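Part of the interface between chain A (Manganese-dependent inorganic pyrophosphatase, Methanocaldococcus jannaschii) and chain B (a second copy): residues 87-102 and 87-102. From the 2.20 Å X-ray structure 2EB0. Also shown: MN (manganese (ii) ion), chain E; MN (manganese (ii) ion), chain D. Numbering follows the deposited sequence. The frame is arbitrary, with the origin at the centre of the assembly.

Chain A (87-102) DHHKVGLTTTEPILYY
Chain B, residues 87-102: DHHKVGLTTTEPILYY

The centre of the contact is apolar and is built from Val A91, Val B91, Tyr A101 and Tyr B101. Both valines have chi1 near 180° (t), and their CG1 methyls meet, Val A91 CG1 lying 3.5 Å from Val B91 CG1. The CG2 methyls reach the opposing tyrosines: Val A91 CG2 is 3.5 Å from Tyr B101 CD2, and Val B91 CG2 is 3.3 Å from Tyr A101 CD2. The rings of Tyr A101 and Tyr B101, chi1 -159° and -164° (both t), pack obliquely, with centroids 4.4 Å apart, planes at 41°, and CD1 of Tyr A101 3.5 Å from CD1 of Tyr B101. Ile A99 adds a looser contact, its CD1 lying 4.2 Å from Val B91 CG2.

Beside this cluster, the strands 100-102 of the two chains run antiparallel, their N-to-C directions at 161° and their axes approaching to 4.9 Å. Tyr A102 (phi/psi -144/112) faces Tyr B102 as a non-hydrogen-bonded pair, with the CA of Tyr A102 4.6 Å from the CA of Tyr B102. CA-H...O contacts support this register: the CA of Tyr A102 is 3.1 Å from Tyr B101 O, and the CA of Tyr B102 is 3.2 Å from Tyr A101 O. The Tyr A102 and Tyr B102 side chains (chi1 t) project from the same face of the sheet, so their rings meet; the packing is oblique, with centroids 5.5 Å apart and planes at 69°, and CD1 of Tyr A102 lies 3.7 Å from CD1 of Tyr B102.

The connecting segments are largely extended (Val A91 -72/116, Thr A95 -129/163) but broken at His A88, Gly A92 and Thr A96, and at the same positions in chain B, where psi is near zero. They run in opposite senses: CA of Lys A90 is 4.0 Å from CA of Pro B98 and CA of Val A91 4.6 Å from CA of Thr B94; reciprocally, CA of Pro A98 is 3.8 Å from CA of Lys B90 and CA of Thr A94 5.1 Å from CA of Val B91. Thr A95 and Thr B95, with chi1 p (70° and 64°), clasp the backbones of Val B91 and Val A91. Val A91 N donates to Thr B95 OG1 (2.9 Å), and Thr B95 N donates back to Val A91 O (2.9 Å); reciprocally, Val B91 N donates to Thr A95 OG1 (2.9 Å) and Thr A95 N to Val B91 O (3.0 Å). Each hydroxyl donates within its own chain, Thr A95 OG1 to Glu A97 O (2.9 Å) and Thr B95 OG1 to Glu B97 O (3.0 Å), leaving the oxygen free to accept the valine amide.

Farther out, Lys A90 and Lys B90 (chi1 p, chi2 and chi3 t) lay aliphatic stems over the facing loop, Lys A90 CB approaching Thr B95 O to 3.4 Å and Lys B90 CB approaching Glu A97 O to 3.4 Å. Water 1 bridges the chains, donating to His A89 O (2.7 Å) and accepting from Ile B99 N (3.1 Å). At the periphery, His A88 NE2 binds the manganese ion MN of chain D at 2.5 Å, and His B88 NE2 binds the MN of chain E at 2.3 Å.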

ATOM      1  N   ASP A  87      -5.100   5.323  -3.446  1.00 20.09           N
ATOM      2  CA  ASP A  87      -6.318   5.249  -2.657  1.00 22.15           C
ATOM      3  C   ASP A  87      -6.268   6.138  -1.417  1.00 23.72           C
ATOM      4  O   ASP A  87      -5.277   6.833  -1.177  1.00 24.01           O
ATOM      5  CB  ASP A  87      -6.479   3.781  -2.257  1.00 20.12           C
ATOM      6  CG  ASP A  87      -7.754   3.501  -1.532  1.00 18.65           C
ATOM      7  OD1 ASP A  87      -7.753   2.544  -0.731  1.00 19.60           O
ATOM      8  OD2 ASP A  87      -8.748   4.209  -1.767  1.00 18.61           O
ATOM      9  N   HIS A  88      -7.348   6.117  -0.640  1.00 22.11           N
ATOM     10  CA  HIS A  88      -7.421   6.905   0.585  1.00 24.00           C
ATOM     11  C   HIS A  88      -8.053   6.099   1.722  1.00 23.88           C
ATOM     12  O   HIS A  88      -8.424   6.646   2.753  1.00 24.74           O
ATOM     13  CB  HIS A  88      -8.195   8.206   0.345  1.00 23.94           C
ATOM     14  CG  HIS A  88      -9.634   8.008  -0.005  1.00 24.79           C
ATOM     15  ND1 HIS A  88     -10.663   8.472   0.790  1.00 25.38           N
ATOM     16  CD2 HIS A  88     -10.221   7.400  -1.063  1.00 24.91           C
ATOM     17  CE1 HIS A  88     -11.820   8.154   0.237  1.00 21.52           C
ATOM     18  NE2 HIS A  88     -11.579   7.503  -0.887  1.00 25.02           N
ATOM     19  N   HIS A  89      -8.160   4.788   1.521  1.00 24.00           N
ATOM     20  CA  HIS A  89      -8.713   3.898   2.530  1.00 23.58           C
ATOM     21  C   HIS A  89      -7.566   3.239   3.294  1.00 22.64           C
ATOM     22  O   HIS A  89      -6.397   3.444   2.981  1.00 21.34           O
ATOM     23  CB  HIS A  89      -9.562   2.797   1.881  1.00 21.29           C
ATOM     24  CG  HIS A  89     -10.800   3.297   1.207  1.00 24.98           C
ATOM     25  ND1 HIS A  89     -10.782   3.903  -0.031  1.00 24.31           N
ATOM     26  CD2 HIS A  89     -12.094   3.299   1.609  1.00 24.13           C
ATOM     27  CE1 HIS A  89     -12.012   4.257  -0.362  1.00 26.79           C
ATOM     28  NE2 HIS A  89     -12.826   3.902   0.615  1.00 25.23           N
ATOM     29  N   LYS A  90      -7.917   2.451   4.301  1.00 21.72           N
ATOM     30  CA  LYS A  90      -6.937   1.728   5.095  1.00 22.56           C
ATOM     31  C   LYS A  90      -6.401   0.642   4.179  1.00 22.96           C
ATOM     32  O   LYS A  90      -7.065   0.257   3.216  1.00 22.13           O
ATOM     33  CB  LYS A  90      -7.607   1.093   6.320  1.00 28.60           C
ATOM     34  CG  LYS A  90      -8.690   0.071   5.989  1.00 31.58           C
ATOM     35  CD  LYS A  90      -9.552  -0.214   7.211  1.00 33.40           C
ATOM     36  CE  LYS A  90     -10.677  -1.184   6.904  1.00 31.89           C
ATOM     37  NZ  LYS A  90     -10.190  -2.579   6.754  1.00 35.48           N
ATOM     38  N   VAL A  91      -5.199   0.158   4.468  1.00 24.67           N
ATOM     39  CA  VAL A  91      -4.590  -0.882   3.656  1.00 23.22           C
ATOM     40  C   VAL A  91      -5.325  -2.185   3.918  1.00 23.44           C
ATOM     41  O   VAL A  91      -5.311  -2.692   5.038  1.00 23.23           O
ATOM     42  CB  VAL A  91      -3.104  -1.068   4.019  1.00 27.68           C
ATOM     43  CG1 VAL A  91      -2.469  -2.098   3.088  1.00 24.91           C
ATOM     44  CG2 VAL A  91      -2.377   0.274   3.946  1.00 23.11           C
ATOM     45  N   GLY A  92      -5.975  -2.722   2.889  1.00 21.70           N
ATOM     46  CA  GLY A  92      -6.703  -3.967   3.054  1.00 23.24           C
ATOM     47  C   GLY A  92      -6.243  -5.039   2.087  1.00 25.34           C
ATOM     48  O   GLY A  92      -6.599  -6.210   2.220  1.00 25.43           O
ATOM     49  N   LEU A  93      -5.445  -4.640   1.106  1.00 32.52           N
ATOM     50  CA  LEU A  93      -4.937  -5.577   0.114  1.00 32.96           C
ATOM     51  C   LEU A  93      -3.465  -5.891   0.344  1.00 33.29           C
ATOM     52  O   LEU A  93      -2.679  -5.014   0.695  1.00 35.02           O
ATOM     53  CB  LEU A  93      -5.101  -4.998  -1.293  1.00 31.27           C
ATOM     54  CG  LEU A  93      -6.109  -5.659  -2.230  1.00 33.82           C
ATOM     55  CD1 LEU A  93      -5.889  -5.132  -3.648  1.00 34.02           C
ATOM     56  CD2 LEU A  93      -5.928  -7.176  -2.210  1.00 32.14           C
ATOM     57  N   THR A  94      -3.104  -7.152   0.157  0.50  8.69           N
ATOM     58  CA  THR A  94      -1.727  -7.587   0.300  0.50  7.40           C
ATOM     59  C   THR A  94      -1.290  -7.988  -1.099  0.50  5.00           C
ATOM     60  O   THR A  94      -2.126  -8.381  -1.906  0.50  2.16           O
ATOM     61  CB  THR A  94      -1.617  -8.795   1.249  0.50 40.26           C
ATOM     62  OG1 THR A  94      -1.652  -8.335   2.604  1.00 42.92           O
ATOM     63  CG2 THR A  94      -0.321  -9.559   1.009  1.00 45.35           C
ATOM     64  N   THR A  95       0.005  -7.867  -1.391  1.00 23.84           N
ATOM     65  CA  THR A  95       0.532  -8.217  -2.710  1.00 23.62           C
ATOM     66  C   THR A  95       1.736  -9.162  -2.615  1.00 24.60           C
ATOM     67  O   THR A  95       2.351  -9.306  -1.552  1.00 24.98           O
ATOM     68  CB  THR A  95       0.964  -6.950  -3.495  1.00 19.79           C
ATOM     69  OG1 THR A  95       2.135  -6.387  -2.892  1.00 18.66           O
ATOM     70  CG2 THR A  95      -0.147  -5.906  -3.468  1.00 17.50           C
ATOM     71  N   THR A  96       2.068  -9.801  -3.732  1.00 26.52           N
ATOM     72  CA  THR A  96       3.189 -10.733  -3.773  1.00 26.76           C
ATOM     73  C   THR A  96       4.432 -10.080  -4.354  1.00 26.64           C
ATOM     74  O   THR A  96       5.548 -10.572  -4.181  1.00 28.60           O
ATOM     75  CB  THR A  96       2.845 -11.981  -4.604  1.00 25.11           C
ATOM     76  OG1 THR A  96       2.260 -11.578  -5.850  1.00 24.39           O
ATOM     77  CG2 THR A  96       1.862 -12.876  -3.838  1.00 24.70           C
ATOM     78  N   GLU A  97       4.236  -8.966  -5.041  0.50  8.52           N
ATOM     79  CA  GLU A  97       5.355  -8.251  -5.626  0.50  7.27           C
ATOM     80  C   GLU A  97       5.281  -6.774  -5.271  0.50  4.80           C
ATOM     81  O   GLU A  97       4.226  -6.266  -4.884  0.50  1.85           O
ATOM     82  CB  GLU A  97       5.360  -8.443  -7.144  0.50 21.50           C
ATOM     83  CG  GLU A  97       3.982  -8.653  -7.717  0.50 27.27           C
ATOM     84  CD  GLU A  97       3.957  -9.713  -8.792  0.50 28.68           C
ATOM     85  OE1 GLU A  97       2.851 -10.066  -9.247  0.50 30.34           O
ATOM     86  OE2 GLU A  97       5.041 -10.193  -9.185  0.50 30.74           O
ATOM     87  N   PRO A  98       6.421  -6.080  -5.355  1.00 16.55           N
ATOM     88  CA  PRO A  98       6.451  -4.649  -5.040  1.00 17.22           C
ATOM     89  C   PRO A  98       5.562  -3.933  -6.038  1.00 16.40           C
ATOM     90  O   PRO A  98       5.606  -4.222  -7.224  1.00 17.80           O
ATOM     91  CB  PRO A  98       7.925  -4.276  -5.233  1.00 17.76           C
ATOM     92  CG  PRO A  98       8.648  -5.569  -4.925  1.00 16.25           C
ATOM     93  CD  PRO A  98       7.779  -6.587  -5.631  1.00 17.45           C
ATOM     94  N   ILE A  99       4.734  -3.019  -5.562  1.00 17.20           N
ATOM     95  CA  ILE A  99       3.874  -2.270  -6.457  1.00 16.61           C
ATOM     96  C   ILE A  99       4.012  -0.814  -6.075  1.00 16.98           C
ATOM     97  O   ILE A  99       4.577  -0.494  -5.033  1.00 17.31           O
ATOM     98  CB  ILE A  99       2.373  -2.659  -6.304  1.00 19.71           C
ATOM     99  CG1 ILE A  99       1.921  -2.445  -4.854  1.00 20.34           C
ATOM    100  CG2 ILE A  99       2.153  -4.097  -6.740  1.00 21.33           C
ATOM    101  CD1 ILE A  99       0.423  -2.470  -4.669  1.00 20.46           C
ATOM    102  N   LEU A 100       3.519   0.065  -6.934  1.00 14.49           N
ATOM    103  CA  LEU A 100       3.526   1.480  -6.645  1.00 14.30           C
ATOM    104  C   LEU A 100       2.284   1.641  -5.768  1.00 16.97           C
ATOM    105  O   LEU A 100       1.162   1.333  -6.200  1.00 17.84           O
ATOM    106  CB  LEU A 100       3.366   2.283  -7.933  1.00 20.86           C
ATOM    107  CG  LEU A 100       3.119   3.785  -7.767  1.00 23.44           C
ATOM    108  CD1 LEU A 100       4.445   4.502  -7.579  1.00 25.59           C
ATOM    109  CD2 LEU A 100       2.402   4.320  -8.999  1.00 22.71           C
ATOM    110  N   TYR A 101       2.481   2.085  -4.534  1.00 14.84           N
ATOM    111  CA  TYR A 101       1.365   2.272  -3.623  1.00 16.76           C
ATOM    112  C   TYR A 101       1.398   3.685  -3.069  1.00 17.43           C
ATOM    113  O   TYR A 101       2.415   4.146  -2.548  1.00 17.26           O
ATOM    114  CB  TYR A 101       1.442   1.262  -2.475  1.00 27.00           C
ATOM    115  CG  TYR A 101       0.133   1.026  -1.759  1.00 27.52           C
ATOM    116  CD1 TYR A 101      -0.489   2.039  -1.031  1.00 30.38           C
ATOM    117  CD2 TYR A 101      -0.491  -0.219  -1.816  1.00 30.55           C
ATOM    118  CE1 TYR A 101      -1.704   1.813  -0.376  1.00 28.14           C
ATOM    119  CE2 TYR A 101      -1.701  -0.454  -1.168  1.00 27.47           C
ATOM    120  CZ  TYR A 101      -2.301   0.561  -0.452  1.00 27.52           C
ATOM    121  OH  TYR A 101      -3.498   0.316   0.177  1.00 22.85           O
ATOM    122  N   TYR A 102       0.283   4.387  -3.198  1.00 20.98           N
ATOM    123  CA  TYR A 102       0.209   5.739  -2.684  1.00 18.57           C
ATOM    124  C   TYR A 102      -1.181   5.989  -2.142  1.00 20.13           C
ATOM    125  O   TYR A 102      -2.161   6.040  -2.893  1.00 18.55           O
ATOM    126  CB  TYR A 102       0.531   6.757  -3.775  1.00 15.54           C
ATOM    127  CG  TYR A 102       0.579   8.178  -3.265  1.00 19.03           C
ATOM    128  CD1 TYR A 102       1.193   8.482  -2.046  1.00 20.76           C
ATOM    129  CD2 TYR A 102       0.045   9.224  -4.009  1.00 17.88           C
ATOM    130  CE1 TYR A 102       1.273   9.793  -1.590  1.00 22.05           C
ATOM    131  CE2 TYR A 102       0.125  10.544  -3.564  1.00 17.10           C
ATOM    132  CZ  TYR A 102       0.738  10.820  -2.358  1.00 19.47           C
ATOM    133  OH  TYR A 102       0.835  12.120  -1.920  1.00 21.66           O
TER
ATOM    134  N   ASP B  87       8.154   2.687   1.657  1.00 21.58           N
ATOM    135  CA  ASP B  87       8.841   1.444   1.341  1.00 20.91           C
ATOM    136  C   ASP B  87       9.040   1.170  -0.152  1.00 21.49           C
ATOM    137  O   ASP B  87       8.747   2.011  -1.007  1.00 22.15           O
ATOM    138  CB  ASP B  87       7.999   0.327   1.961  1.00 22.31           C
ATOM    139  CG  ASP B  87       8.723  -0.981   2.058  1.00 24.66           C
ATOM    140  OD1 ASP B  87       8.028  -1.980   2.320  1.00 27.67           O
ATOM    141  OD2 ASP B  87       9.964  -1.022   1.886  1.00 26.94           O
ATOM    142  N   HIS B  88       9.571  -0.010  -0.452  1.00 12.76           N
ATOM    143  CA  HIS B  88       9.753  -0.436  -1.827  1.00 13.40           C
ATOM    144  C   HIS B  88       9.598  -1.957  -1.909  1.00 13.38           C
ATOM    145  O   HIS B  88      10.099  -2.608  -2.823  1.00 14.46           O
ATOM    146  CB  HIS B  88      11.106   0.026  -2.394  1.00 10.52           C
ATOM    147  CG  HIS B  88      12.296  -0.642  -1.781  1.00 12.56           C
ATOM    148  ND1 HIS B  88      13.263  -1.269  -2.539  1.00 15.12           N
ATOM    149  CD2 HIS B  88      12.717  -0.718  -0.498  1.00  7.95           C
ATOM    150  CE1 HIS B  88      14.229  -1.698  -1.751  1.00 11.71           C
ATOM    151  NE2 HIS B  88      13.923  -1.373  -0.507  1.00 16.92           N
ATOM    152  N   HIS B  89       8.895  -2.517  -0.936  1.00 25.49           N
ATOM    153  CA  HIS B  89       8.627  -3.949  -0.922  1.00 25.98           C
ATOM    154  C   HIS B  89       7.149  -4.110  -1.223  1.00 27.41           C
ATOM    155  O   HIS B  89       6.431  -3.120  -1.375  1.00 30.21           O
ATOM    156  CB  HIS B  89       8.931  -4.561   0.447  1.00 21.12           C
ATOM    157  CG  HIS B  89      10.370  -4.486   0.837  1.00 20.21           C
ATOM    158  ND1 HIS B  89      10.940  -3.348   1.365  1.00 22.12           N
ATOM    159  CD2 HIS B  89      11.367  -5.400   0.746  1.00 20.56           C
ATOM    160  CE1 HIS B  89      12.227  -3.562   1.583  1.00 19.37           C
ATOM    161  NE2 HIS B  89      12.512  -4.800   1.215  1.00 21.58           N
ATOM    162  N   LYS B  90       6.702  -5.354  -1.325  1.00 12.72           N
ATOM    163  CA  LYS B  90       5.298  -5.659  -1.579  1.00 13.01           C
ATOM    164  C   LYS B  90       4.505  -5.198  -0.355  1.00 12.27           C
ATOM    165  O   LYS B  90       5.080  -4.988   0.707  1.00 10.74           O
ATOM    166  CB  LYS B  90       5.119  -7.172  -1.728  1.00 15.61           C
ATOM    167  CG  LYS B  90       5.349  -7.931  -0.424  1.00 16.19           C
ATOM    168  CD  LYS B  90       5.584  -9.408  -0.684  1.00 19.51           C
ATOM    169  CE  LYS B  90       5.610 -10.214   0.606  1.00 24.39           C
ATOM    170  NZ  LYS B  90       4.262 -10.290   1.240  1.00 26.73           N
ATOM    171  N   VAL B  91       3.194  -5.042  -0.498  1.00 20.18           N
ATOM    172  CA  VAL B  91       2.382  -4.654   0.644  1.00 21.94           C
ATOM    173  C   VAL B  91       2.144  -5.919   1.476  1.00 25.28           C
ATOM    174  O   VAL B  91       1.645  -6.927   0.967  1.00 24.84           O
ATOM    175  CB  VAL B  91       1.019  -4.077   0.220  1.00 21.17           C
ATOM    176  CG1 VAL B  91       0.188  -3.786   1.461  1.00 17.33           C
ATOM    177  CG2 VAL B  91       1.223  -2.802  -0.595  1.00 20.88           C
ATOM    178  N   GLY B  92       2.521  -5.871   2.748  1.00 23.53           N
ATOM    179  CA  GLY B  92       2.334  -7.025   3.605  1.00 26.65           C
ATOM    180  C   GLY B  92       1.636  -6.681   4.906  1.00 27.83           C
ATOM    181  O   GLY B  92       1.446  -7.550   5.749  1.00 29.31           O
ATOM    182  N   LEU B  93       1.256  -5.417   5.067  1.00 40.42           N
ATOM    183  CA  LEU B  93       0.583  -4.967   6.283  1.00 43.18           C
ATOM    184  C   LEU B  93      -0.756  -4.323   5.995  1.00 42.18           C
ATOM    185  O   LEU B  93      -0.841  -3.426   5.164  1.00 46.44           O
ATOM    186  CB  LEU B  93       1.424  -3.925   7.035  1.00 40.23           C
ATOM    187  CG  LEU B  93       2.625  -4.313   7.897  1.00 45.43           C
ATOM    188  CD1 LEU B  93       3.176  -3.060   8.568  1.00 44.11           C
ATOM    189  CD2 LEU B  93       2.209  -5.331   8.954  1.00 45.90           C
ATOM    190  N   THR B  94      -1.800  -4.778   6.682  0.50 15.37           N
ATOM    191  CA  THR B  94      -3.118  -4.176   6.541  0.50 13.20           C
ATOM    192  C   THR B  94      -3.167  -3.215   7.716  0.50 11.75           C
ATOM    193  O   THR B  94      -2.504  -3.443   8.732  0.50  9.04           O
ATOM    194  CB  THR B  94      -4.255  -5.187   6.718  0.50 33.57           C
ATOM    195  OG1 THR B  94      -4.298  -5.611   8.084  1.00 34.80           O
ATOM    196  CG2 THR B  94      -4.055  -6.388   5.814  1.00 35.02           C
ATOM    197  N   THR B  95      -3.935  -2.142   7.586  1.00 22.74           N
ATOM    198  CA  THR B  95      -4.041  -1.163   8.658  1.00 21.46           C
ATOM    199  C   THR B  95      -5.494  -1.009   9.094  1.00 22.80           C
ATOM    200  O   THR B  95      -6.422  -1.353   8.362  1.00 21.20           O
ATOM    201  CB  THR B  95      -3.504   0.225   8.226  1.00 26.72           C
ATOM    202  OG1 THR B  95      -4.320   0.748   7.171  1.00 25.96           O
ATOM    203  CG2 THR B  95      -2.046   0.119   7.753  1.00 23.91           C
ATOM    204  N   THR B  96      -5.680  -0.482  10.295  1.00 36.40           N
ATOM    205  CA  THR B  96      -7.007  -0.304  10.855  1.00 37.80           C
ATOM    206  C   THR B  96      -7.647   1.032  10.496  1.00 37.27           C
ATOM    207  O   THR B  96      -8.843   1.226  10.693  1.00 40.51           O
ATOM    208  CB  THR B  96      -6.955  -0.443  12.382  1.00 37.50           C
ATOM    209  OG1 THR B  96      -8.209  -0.039  12.943  1.00 40.59           O
ATOM    210  CG2 THR B  96      -5.831   0.416  12.952  1.00 38.46           C
ATOM    211  N   GLU B  97      -6.849   1.951   9.968  0.50 12.76           N
ATOM    212  CA  GLU B  97      -7.347   3.262   9.582  0.50 11.89           C
ATOM    213  C   GLU B  97      -6.505   3.791   8.428  0.50 11.32           C
ATOM    214  O   GLU B  97      -5.386   3.321   8.205  0.50  8.50           O
ATOM    215  CB  GLU B  97      -7.243   4.238  10.751  0.50 31.85           C
ATOM    216  CG  GLU B  97      -5.815   4.486  11.193  0.50 34.69           C
ATOM    217  CD  GLU B  97      -5.617   5.848  11.824  0.50 36.73           C
ATOM    218  OE1 GLU B  97      -4.482   6.139  12.252  0.50 39.40           O
ATOM    219  OE2 GLU B  97      -6.586   6.631  11.890  0.50 39.03           O
ATOM    220  N   PRO B  98      -7.034   4.775   7.682  1.00 27.25           N
ATOM    221  CA  PRO B  98      -6.298   5.353   6.555  1.00 28.40           C
ATOM    222  C   PRO B  98      -4.960   5.877   7.047  1.00 28.93           C
ATOM    223  O   PRO B  98      -4.870   6.482   8.111  1.00 28.97           O
ATOM    224  CB  PRO B  98      -7.220   6.462   6.070  1.00 18.60           C
ATOM    225  CG  PRO B  98      -8.574   5.870   6.312  1.00 19.03           C
ATOM    226  CD  PRO B  98      -8.412   5.296   7.722  1.00 20.82           C
ATOM    227  N   ILE B  99      -3.926   5.645   6.249  1.00 30.15           N
ATOM    228  CA  ILE B  99      -2.574   6.028   6.612  1.00 30.29           C
ATOM    229  C   ILE B  99      -1.823   6.575   5.415  1.00 28.02           C
ATOM    230  O   ILE B  99      -2.228   6.353   4.278  1.00 27.41           O
ATOM    231  CB  ILE B  99      -1.845   4.773   7.159  1.00 32.70           C
ATOM    232  CG1 ILE B  99      -1.947   4.749   8.680  1.00 35.40           C
ATOM    233  CG2 ILE B  99      -0.419   4.698   6.647  1.00 35.06           C
ATOM    234  CD1 ILE B  99      -1.549   3.432   9.289  1.00 37.02           C
ATOM    235  N   LEU B 100      -0.752   7.323   5.669  1.00 22.99           N
ATOM    236  CA  LEU B 100       0.070   7.809   4.572  1.00 20.02           C
ATOM    237  C   LEU B 100       0.873   6.567   4.185  1.00 21.33           C
ATOM    238  O   LEU B 100       1.589   5.986   5.012  1.00 21.12           O
ATOM    239  CB  LEU B 100       1.026   8.904   5.023  1.00 20.01           C
ATOM    240  CG  LEU B 100       2.172   9.168   4.035  1.00 19.25           C
ATOM    241  CD1 LEU B 100       1.648   9.775   2.745  1.00 17.51           C
ATOM    242  CD2 LEU B 100       3.169  10.096   4.673  1.00 15.96           C
ATOM    243  N   TYR B 101       0.731   6.137   2.941  1.00 21.31           N
ATOM    244  CA  TYR B 101       1.449   4.961   2.486  1.00 20.91           C
ATOM    245  C   TYR B 101       2.078   5.301   1.151  1.00 19.43           C
ATOM    246  O   TYR B 101       1.376   5.656   0.212  1.00 18.84           O
ATOM    247  CB  TYR B 101       0.487   3.788   2.327  1.00 21.10           C
ATOM    248  CG  TYR B 101       1.170   2.452   2.238  1.00 22.40           C
ATOM    249  CD1 TYR B 101       2.134   2.199   1.259  1.00 25.19           C
ATOM    250  CD2 TYR B 101       0.874   1.442   3.144  1.00 21.93           C
ATOM    251  CE1 TYR B 101       2.787   0.972   1.187  1.00 23.03           C
ATOM    252  CE2 TYR B 101       1.521   0.212   3.081  1.00 24.62           C
ATOM    253  CZ  TYR B 101       2.475  -0.014   2.100  1.00 24.06           C
ATOM    254  OH  TYR B 101       3.109  -1.229   2.036  1.00 24.97           O
ATOM    255  N   TYR B 102       3.399   5.202   1.070  1.00 15.21           N
ATOM    256  CA  TYR B 102       4.082   5.513  -0.175  1.00 17.24           C
ATOM    257  C   TYR B 102       5.183   4.505  -0.485  1.00 17.14           C
ATOM    258  O   TYR B 102       6.218   4.464   0.195  1.00 15.05           O
ATOM    259  CB  TYR B 102       4.665   6.931  -0.118  1.00 21.93           C
ATOM    260  CG  TYR B 102       5.279   7.393  -1.422  1.00 26.45           C
ATOM    261  CD1 TYR B 102       4.630   7.171  -2.641  1.00 26.51           C
ATOM    262  CD2 TYR B 102       6.506   8.056  -1.442  1.00 25.78           C
ATOM    263  CE1 TYR B 102       5.192   7.592  -3.840  1.00 28.07           C
ATOM    264  CE2 TYR B 102       7.074   8.486  -2.640  1.00 25.07           C
ATOM    265  CZ  TYR B 102       6.414   8.250  -3.834  1.00 27.02           C
ATOM    266  OH  TYR B 102       6.977   8.657  -5.020  1.00 26.33           O
TER
HETATM  267 MN    MN E 503      15.582  -1.618   1.131  1.00 34.64          MN
HETATM  268 MN    MN D 502     -13.182   7.569  -2.792  1.00 40.93          MN
HETATM  269  O   HOH W   1      -3.864   3.752   3.817  1.00 37.21           O
HETATM  270  O   HOH W   2       7.036  -0.860  -3.671  1.00 31.09           O
HETATM  271  O   HOH W   3       4.439  -2.545  -2.947  1.00 42.50           O
HETATM  272  O   HOH W   4     -15.156   6.619  -2.208  1.00 68.35           O